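Local coordinates for glutamic acid/alanine-rich protein (Trypanosoma congolense, PDB 2Y44), which is a surface protein of the parasite, represented here by its helical ectodomain, and probably contributes to the coat on the cell surface, at residues A[77-80]-A[81-85]; A[99-102]-A[103-107]; A[162-165]-A[166-169]. All coordinates share one frame; numbering follows the deposited sequence.

Contact 1 of 3, residues A[77-80]-A[81-85]; sequences VVSD and ARKHA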
loop_
_atom_site.group_PDB
_atom_site.type_symbol
_atom_site.label_atom_id
_atom_site.label_comp_id
_atom_site.label_asym_id
_atom_site.label_seq_id
_atom_site.Cartn_x
_atom_site.Cartn_y
_atom_site.Cartn_z
ATOM N N VAL A 77 11.800 -7.035 2.914
ATOM C CA VAL A 77 10.590 -6.242 2.728
ATOM C C VAL A 77 9.805 -6.683 1.499
ATOM O O VAL A 77 8.579 -6.669 1.517
ATOM C CB VAL A 77 10.856 -4.737 2.657
ATOM C CG1 VAL A 77 9.545 -3.938 2.663
ATOM C CG2 VAL A 77 11.767 -4.270 3.805
ATOM N N VAL A 78 10.493 -7.105 0.434
ATOM C CA VAL A 78 9.789 -7.560 -0.766
ATOM C C VAL A 78 8.856 -8.715 -0.385
ATOM O O VAL A 78 7.701 -8.750 -0.789
ATOM C CB VAL A 78 10.778 -8.016 -1.861
ATOM C CG1 VAL A 78 10.030 -8.696 -3.015
ATOM C CG2 VAL A 78 11.557 -6.816 -2.370
ATOM N N SER A 79 9.388 -9.650 0.384
ATOM C CA SER A 79 8.629 -10.824 0.805
ATOM C C SER A 79 7.416 -10.399 1.658
ATOM O O SER A 79 6.280 -10.795 1.383
ATOM C CB SER A 79 9.538 -11.775 1.586
ATOM O OG SER A 79 8.798 -12.829 2.172
ATOM N N ASP A 80 7.650 -9.485 2.595
ATOM C CA ASP A 80 6.586 -8.981 3.475
ATOM C C ASP A 80 5.520 -8.200 2.675
ATOM O O ASP A 80 4.322 -8.366 2.881
ATOM C CB ASP A 80 7.200 -8.031 4.532
ATOM C CG ASP A 80 7.911 -8.754 5.674
ATOM O OD1 ASP A 80 7.736 -9.975 5.869
ATOM O OD2 ASP A 80 8.694 -8.077 6.375
ATOM N N ALA A 81 5.971 -7.329 1.774
ATOM C CA ALA A 81 5.074 -6.527 0.953
ATOM C C ALA A 81 4.105 -7.400 0.126
ATOM O O ALA A 81 2.893 -7.111 0.078
ATOM C CB ALA A 81 5.881 -5.583 0.069
ATOM N N ARG A 82 4.624 -8.462 -0.513
ATOM C CA ARG A 82 3.790 -9.329 -1.370
ATOM C C ARG A 82 2.716 -10.020 -0.515
ATOM O O ARG A 82 1.558 -10.181 -0.930
ATOM C CB ARG A 82 4.663 -10.396 -2.052
ATOM C CG ARG A 82 5.455 -9.810 -3.205
ATOM C CD ARG A 82 6.576 -10.741 -3.615
ATOM N NE ARG A 82 7.112 -10.304 -4.903
ATOM C CZ ARG A 82 8.291 -10.664 -5.395
ATOM N NH1 ARG A 82 9.067 -11.519 -4.744
ATOM N NH2 ARG A 82 8.687 -10.158 -6.556
ATOM N N LYS A 83 3.078 -10.340 0.707
ATOM C CA LYS A 83 2.138 -10.990 1.628
ATOM C C LYS A 83 1.094 -9.979 2.071
ATOM O O LYS A 83 -0.099 -10.270 2.094
ATOM C CB LYS A 83 2.876 -11.533 2.836
ATOM C CG LYS A 83 3.746 -12.770 2.545
ATOM C CD LYS A 83 4.604 -13.110 3.773
ATOM C CE LYS A 83 5.542 -14.300 3.519
ATOM N NZ LYS A 83 6.392 -14.570 4.761
ATOM N N HIS A 84 1.547 -8.795 2.468
ATOM C CA HIS A 84 0.619 -7.737 2.886
ATOM C C HIS A 84 -0.349 -7.343 1.785
ATOM O O HIS A 84 -1.516 -7.145 2.029
ATOM C CB HIS A 84 1.382 -6.526 3.375
ATOM C CG HIS A 84 2.223 -6.801 4.582
ATOM N ND1 HIS A 84 3.335 -6.053 4.905
ATOM C CD2 HIS A 84 2.116 -7.749 5.538
ATOM C CE1 HIS A 84 3.841 -6.494 6.041
ATOM N NE2 HIS A 84 3.144 -7.550 6.425
ATOM N N ALA A 85 0.137 -7.322 0.558
ATOM C CA ALA A 85 -0.705 -6.949 -0.571
ATOM C C ALA A 85 -1.771 -8.025 -0.815
ATOM O O ALA A 85 -2.949 -7.689 -1.046
ATOM C CB ALA A 85 0.172 -6.773 -1.803
HETATM O O HOH W 1 8.315 -12.558 4.707
#

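Contact 2 of 3, residues A[99-102]-A[103-107]; sequences TDES and LRLLA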
loop_
_atom_site.group_PDB
_atom_site.type_symbol
_atom_site.label_atom_id
_atom_site.label_comp_id
_atom_site.label_asym_id
_atom_site.label_seq_id
_atom_site.Cartn_x
_atom_site.Cartn_y
_atom_site.Cartn_z
ATOM N N THR A 99 -20.527 -4.028 -1.184
ATOM C CA THR A 99 -20.780 -2.622 -1.359
ATOM C C THR A 99 -21.270 -2.374 -2.779
ATOM O O THR A 99 -22.203 -1.599 -2.998
ATOM C CB THR A 99 -19.502 -1.812 -1.047
ATOM O OG1 THR A 99 -19.109 -2.110 0.303
ATOM C CG2 THR A 99 -19.737 -0.296 -1.178
ATOM N N ASP A 100 -20.617 -3.005 -3.754
ATOM C CA ASP A 100 -21.035 -2.801 -5.150
ATOM C C ASP A 100 -22.493 -3.237 -5.306
ATOM O O ASP A 100 -23.273 -2.632 -6.070
ATOM C CB ASP A 100 -20.156 -3.603 -6.131
ATOM C CG ASP A 100 -18.780 -3.006 -6.334
ATOM O OD1 ASP A 100 -18.532 -1.886 -5.880
ATOM O OD2 ASP A 100 -17.917 -3.676 -6.958
ATOM N N GLU A 101 -22.840 -4.329 -4.657
ATOM C CA GLU A 101 -24.185 -4.879 -4.825
ATOM C C GLU A 101 -25.208 -3.953 -4.197
ATOM O O GLU A 101 -26.265 -3.693 -4.792
ATOM C CB GLU A 101 -24.298 -6.280 -4.244
ATOM C CG GLU A 101 -25.727 -6.840 -4.252
ATOM C CD GLU A 101 -26.270 -7.111 -5.661
ATOM O OE1 GLU A 101 -25.493 -7.123 -6.656
ATOM O OE2 GLU A 101 -27.487 -7.355 -5.760
ATOM N N SER A 102 -24.875 -3.407 -3.022
ATOM C CA SER A 102 -25.753 -2.381 -2.424
ATOM C C SER A 102 -26.034 -1.234 -3.387
ATOM O O SER A 102 -27.179 -0.758 -3.500
ATOM C CB SER A 102 -25.180 -1.845 -1.104
ATOM O OG SER A 102 -25.204 -2.858 -0.107
ATOM N N LEU A 103 -24.994 -0.798 -4.093
ATOM C CA LEU A 103 -25.113 0.409 -4.906
ATOM C C LEU A 103 -25.879 0.051 -6.171
ATOM O O LEU A 103 -26.731 0.842 -6.621
ATOM C CB LEU A 103 -23.733 0.937 -5.266
ATOM C CG LEU A 103 -23.109 1.773 -4.126
ATOM C CD1 LEU A 103 -21.597 1.843 -4.335
ATOM C CD2 LEU A 103 -23.758 3.152 -3.981
ATOM N N ARG A 104 -25.607 -1.132 -6.736
ATOM C CA ARG A 104 -26.324 -1.486 -7.987
ATOM C C ARG A 104 -27.804 -1.723 -7.764
ATOM O O ARG A 104 -28.607 -1.490 -8.667
ATOM C CB ARG A 104 -25.672 -2.616 -8.797
ATOM C CG ARG A 104 -25.830 -4.000 -8.269
ATOM C CD ARG A 104 -25.303 -5.059 -9.309
ATOM N NE ARG A 104 -23.892 -4.802 -9.614
ATOM C CZ ARG A 104 -22.872 -5.349 -8.943
ATOM N NH1 ARG A 104 -23.095 -6.271 -8.033
ATOM N NH2 ARG A 104 -21.625 -5.022 -9.223
ATOM N N LEU A 105 -28.179 -2.136 -6.557
ATOM C CA LEU A 105 -29.601 -2.285 -6.221
ATOM C C LEU A 105 -30.263 -0.927 -6.090
ATOM O O LEU A 105 -31.397 -0.723 -6.558
ATOM C CB LEU A 105 -29.766 -3.124 -4.941
ATOM C CG LEU A 105 -29.436 -4.619 -5.069
ATOM C CD1 LEU A 105 -29.316 -5.230 -3.667
ATOM C CD2 LEU A 105 -30.472 -5.399 -5.970
ATOM N N LEU A 106 -29.519 0.036 -5.538
ATOM C CA LEU A 106 -30.040 1.397 -5.383
ATOM C C LEU A 106 -30.204 2.057 -6.734
ATOM O O LEU A 106 -31.060 2.919 -6.902
ATOM C CB LEU A 106 -29.115 2.244 -4.484
ATOM C CG LEU A 106 -29.207 1.958 -2.987
ATOM C CD1 LEU A 106 -27.969 2.563 -2.225
ATOM C CD2 LEU A 106 -30.506 2.548 -2.463
ATOM N N ALA A 107 -29.348 1.693 -7.692
ATOM C CA ALA A 107 -29.414 2.303 -9.004
ATOM C C ALA A 107 -30.719 1.941 -9.707
ATOM O O ALA A 107 -31.156 2.653 -10.598
ATOM C CB ALA A 107 -28.186 1.854 -9.884
HETATM O O HOH W 2 -18.923 -6.099 -7.936
#

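Contact 3 of 3, residues A[162-165]-A[166-169]; sequences GLKS and LEDD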
loop_
_atom_site.group_PDB
_atom_site.type_symbol
_atom_site.label_atom_id
_atom_site.label_comp_id
_atom_site.label_asym_id
_atom_site.label_seq_id
_atom_site.Cartn_x
_atom_site.Cartn_y
_atom_site.Cartn_z
ATOM N N GLY A 162 -4.330 -2.746 6.951
ATOM C CA GLY A 162 -3.574 -3.462 5.906
ATOM C C GLY A 162 -2.847 -2.486 5.000
ATOM O O GLY A 162 -1.693 -2.744 4.550
ATOM N N LEU A 163 -3.497 -1.357 4.721
ATOM C CA LEU A 163 -2.865 -0.324 3.894
ATOM C C LEU A 163 -1.708 0.365 4.629
ATOM O O LEU A 163 -0.663 0.613 4.030
ATOM C CB LEU A 163 -3.887 0.710 3.381
ATOM C CG LEU A 163 -3.474 1.595 2.189
ATOM C CD1 LEU A 163 -2.830 0.772 1.095
ATOM C CD2 LEU A 163 -4.657 2.359 1.603
ATOM N N LYS A 164 -1.878 0.645 5.924
ATOM C CA LYS A 164 -0.755 1.162 6.725
ATOM C C LYS A 164 0.470 0.218 6.672
ATOM O O LYS A 164 1.633 0.683 6.660
ATOM C CB LYS A 164 -1.165 1.355 8.193
ATOM C CG LYS A 164 -1.992 2.611 8.418
ATOM C CD LYS A 164 -2.327 2.755 9.879
ATOM C CE LYS A 164 -2.912 4.136 10.167
ATOM N NZ LYS A 164 -3.476 4.233 11.545
ATOM N N SER A 165 0.211 -1.086 6.694
ATOM C CA SER A 165 1.313 -2.085 6.614
ATOM C C SER A 165 2.059 -1.881 5.328
ATOM O O SER A 165 3.289 -1.924 5.321
ATOM C CB SER A 165 0.830 -3.532 6.694
ATOM O OG SER A 165 0.394 -3.852 7.999
ATOM N N LEU A 166 1.321 -1.733 4.214
ATOM C CA LEU A 166 2.007 -1.612 2.912
ATOM C C LEU A 166 2.738 -0.276 2.834
ATOM O O LEU A 166 3.842 -0.187 2.287
ATOM C CB LEU A 166 0.989 -1.677 1.764
ATOM C CG LEU A 166 0.542 -3.097 1.480
ATOM C CD1 LEU A 166 -0.781 -3.083 0.698
ATOM C CD2 LEU A 166 1.677 -3.851 0.716
ATOM N N GLU A 167 2.158 0.756 3.451
ATOM C CA GLU A 167 2.808 2.082 3.490
ATOM C C GLU A 167 4.080 1.993 4.311
ATOM O O GLU A 167 5.098 2.557 3.923
ATOM C CB GLU A 167 1.869 3.163 4.057
ATOM C CG GLU A 167 0.775 3.583 3.076
ATOM C CD GLU A 167 -0.422 4.230 3.769
ATOM O OE1 GLU A 167 -0.426 4.327 5.020
ATOM O OE2 GLU A 167 -1.361 4.625 3.042
ATOM N N ASP A 168 4.044 1.226 5.398
ATOM C CA ASP A 168 5.264 1.030 6.208
ATOM C C ASP A 168 6.268 0.219 5.409
ATOM O O ASP A 168 7.458 0.510 5.394
ATOM C CB ASP A 168 4.982 0.309 7.514
ATOM C CG ASP A 168 6.193 0.301 8.448
ATOM O OD1 ASP A 168 6.702 1.397 8.786
ATOM O OD2 ASP A 168 6.673 -0.794 8.791
ATOM N N ASP A 169 5.787 -0.793 4.702
ATOM C CA ASP A 169 6.690 -1.554 3.840
ATOM C C ASP A 169 7.443 -0.646 2.842
ATOM O O ASP A 169 8.682 -0.749 2.712
ATOM C CB ASP A 169 5.894 -2.574 3.039
ATOM C CG ASP A 169 5.338 -3.672 3.867
ATOM O OD1 ASP A 169 5.834 -3.923 4.990
ATOM O OD2 ASP A 169 4.456 -4.336 3.317
#

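Contact 1 of 3, residues A[77-80]-A[81-85]
Ala81 opens the second half of this helical stretch by giving its backbone N to Val77 O at 2.7 Å, a nearly straight bond. Its methyl faces the interior, where helix 149-183 covers it through Asp169, and Val77 packs on Thr172 and Ala173 of the same helix. One residue on, Arg82 N bonds to Val78 O, and the arginine side chain runs back alongside Val78 in the same direction. Its extended chain lays one face of the guanidinium against Val78 CG1, with Arg82 NH1 3.4 Å from that methyl. Val78 holds CG1 anti to the backbone N (chi1 171°), on the side where the arginine passes, while its side chain also packs on Val29 and Ala33 of helix 18-53. Lys83 makes a weak backbone bond to Ser79 O, and its polar end meets the first segment through water: one molecule lies 2.8 Å from Lys83 NZ, 2.6 Å from Ser79 OG and 2.9 Å from Asp80 OD1, to which it donates. This water links an ammonium and a carboxylate that do not touch directly. His84 N then binds Asp80 O at 2.8 Å, and the same carbonyl oxygen sits 3.1 Å above the imidazole plane, toward the rim of the ring. Across the bundle, His84 ND1 is hydrogen-bonded to Asp169 OD2. A helix that packs small and apolar residues on two neighbours, with one polar His84-Asp169 link and its charged side chains outward, is typical of a helical bundle, here with helix 149-183 running antiparallel to it.

Contact 2 of 3, residues A[99-102]-A[103-107]
Glu101 and Arg104 cross at about a right angle, their carboxylate and guanidinium planes 52° apart, and are joined by a single-pronged salt bridge. Arg104 NH1 reaches Glu101 OE1 at 2.9 Å; the oxygen lies in the guanidinium plane and is approached nearly along its C-O axis. Bends in both chains make this possible: Glu101 folds at chi2 (67°), while Arg104 sets CG between its backbone N and carbonyl carbon (chi1 75°) and turns again at chi3. The guanidinium is thereby carried back over the preceding turn, with Asp100 O 4.0 Å above the centre of one face. This is an i to i+3 ion pair on the outer side of helix 57-107, whose other side packs on helix 2-16: Thr99 and Leu103 both rest on Ala12. Asp100 meets the arginine less directly. A water 3.2 Å from Arg104 NH2 donates to Asp100 OD2 at 2.8 Å, whereas Asp100 OD1 forms a salt bridge with Arg16, tying the two helices together. The remaining oxygen of the glutamate leans the other way: Glu101 OE2 lies 3.4 Å from Leu105 CG, against the branch of that exposed leucine.

Contact 3 of 3, residues A[162-165]-A[166-169]
Glu167 lies back along the preceding turn, its carboxylate overlapping Leu163 and the base of Lys164. Glu167 OE2 comes 3.8 Å from Leu163 CG, and Glu167 OE1 lies 3.6 Å from Lys164 CA, so the contact is with carbon rather than with the lysine ammonium. Glu167 CG stands anti to the carbonyl carbon (chi1 -74°), and from there the extended chain carries the acid past Leu163 O. Its polar end is claimed by another helix: Glu167 OE1 hydrogen-bonds Ser131 OG, at the start of helix 131-144. Leu163 packs on Leu134 of that helix and on Val129. Leu166 points into the bundle. Its CD1 is 4.4 Å from Leu163 CD1, a loose apolar contact, and it packs on His84 and Leu88 of helix 57-107 and on Ser22 and Ala25 of helix 18-53. This stretch of helix 149-183 thus faces three other helices of an elongated, all-helical bundle, with leucines at the inner contacts, joined there by the buried Asp169, while Lys164 and Asp168 lie toward the outside. Regular i to i+4 bonds run through the turn, among them Glu167 N to Leu163 O at 2.9 Å and Asp169 N to Ser165 O at 2.8 Å. The Asp169 carboxylate sits beside Ser165 O, its CG only 3.1 Å from that oxygen; bringing acceptors together there is probably unfavourable, which the polar partner of Asp169 on helix 57-107, His84, may offset. Asp168 leads away from this turn, and its OD1 makes a salt bridge with Arg171 in the following one.

Overall arrangement
The three contacts follow one another along the chain. Contacts 1 and 2 share the long helix 57-107, their centres 32 Å apart and nearest atoms about 17 Å apart; contact 3 belongs to helix 149-183. Despite the sequence between them, contacts 1 and 3 meet side by side, centres 9 Å apart, in the middle of the molecule: His84 ND1 lies 2.6 Å from Asp169 OD2, probably hydrogen-bonded, and Val77 and Ala81 pack on Asp169. Contact 2, about 29 Å from contact 3 between centres, lies toward one end, where helix 2-16 takes over as neighbour. One helix thus changes partners along an elongated bundle, a shape consistent with a rod-like surface protein.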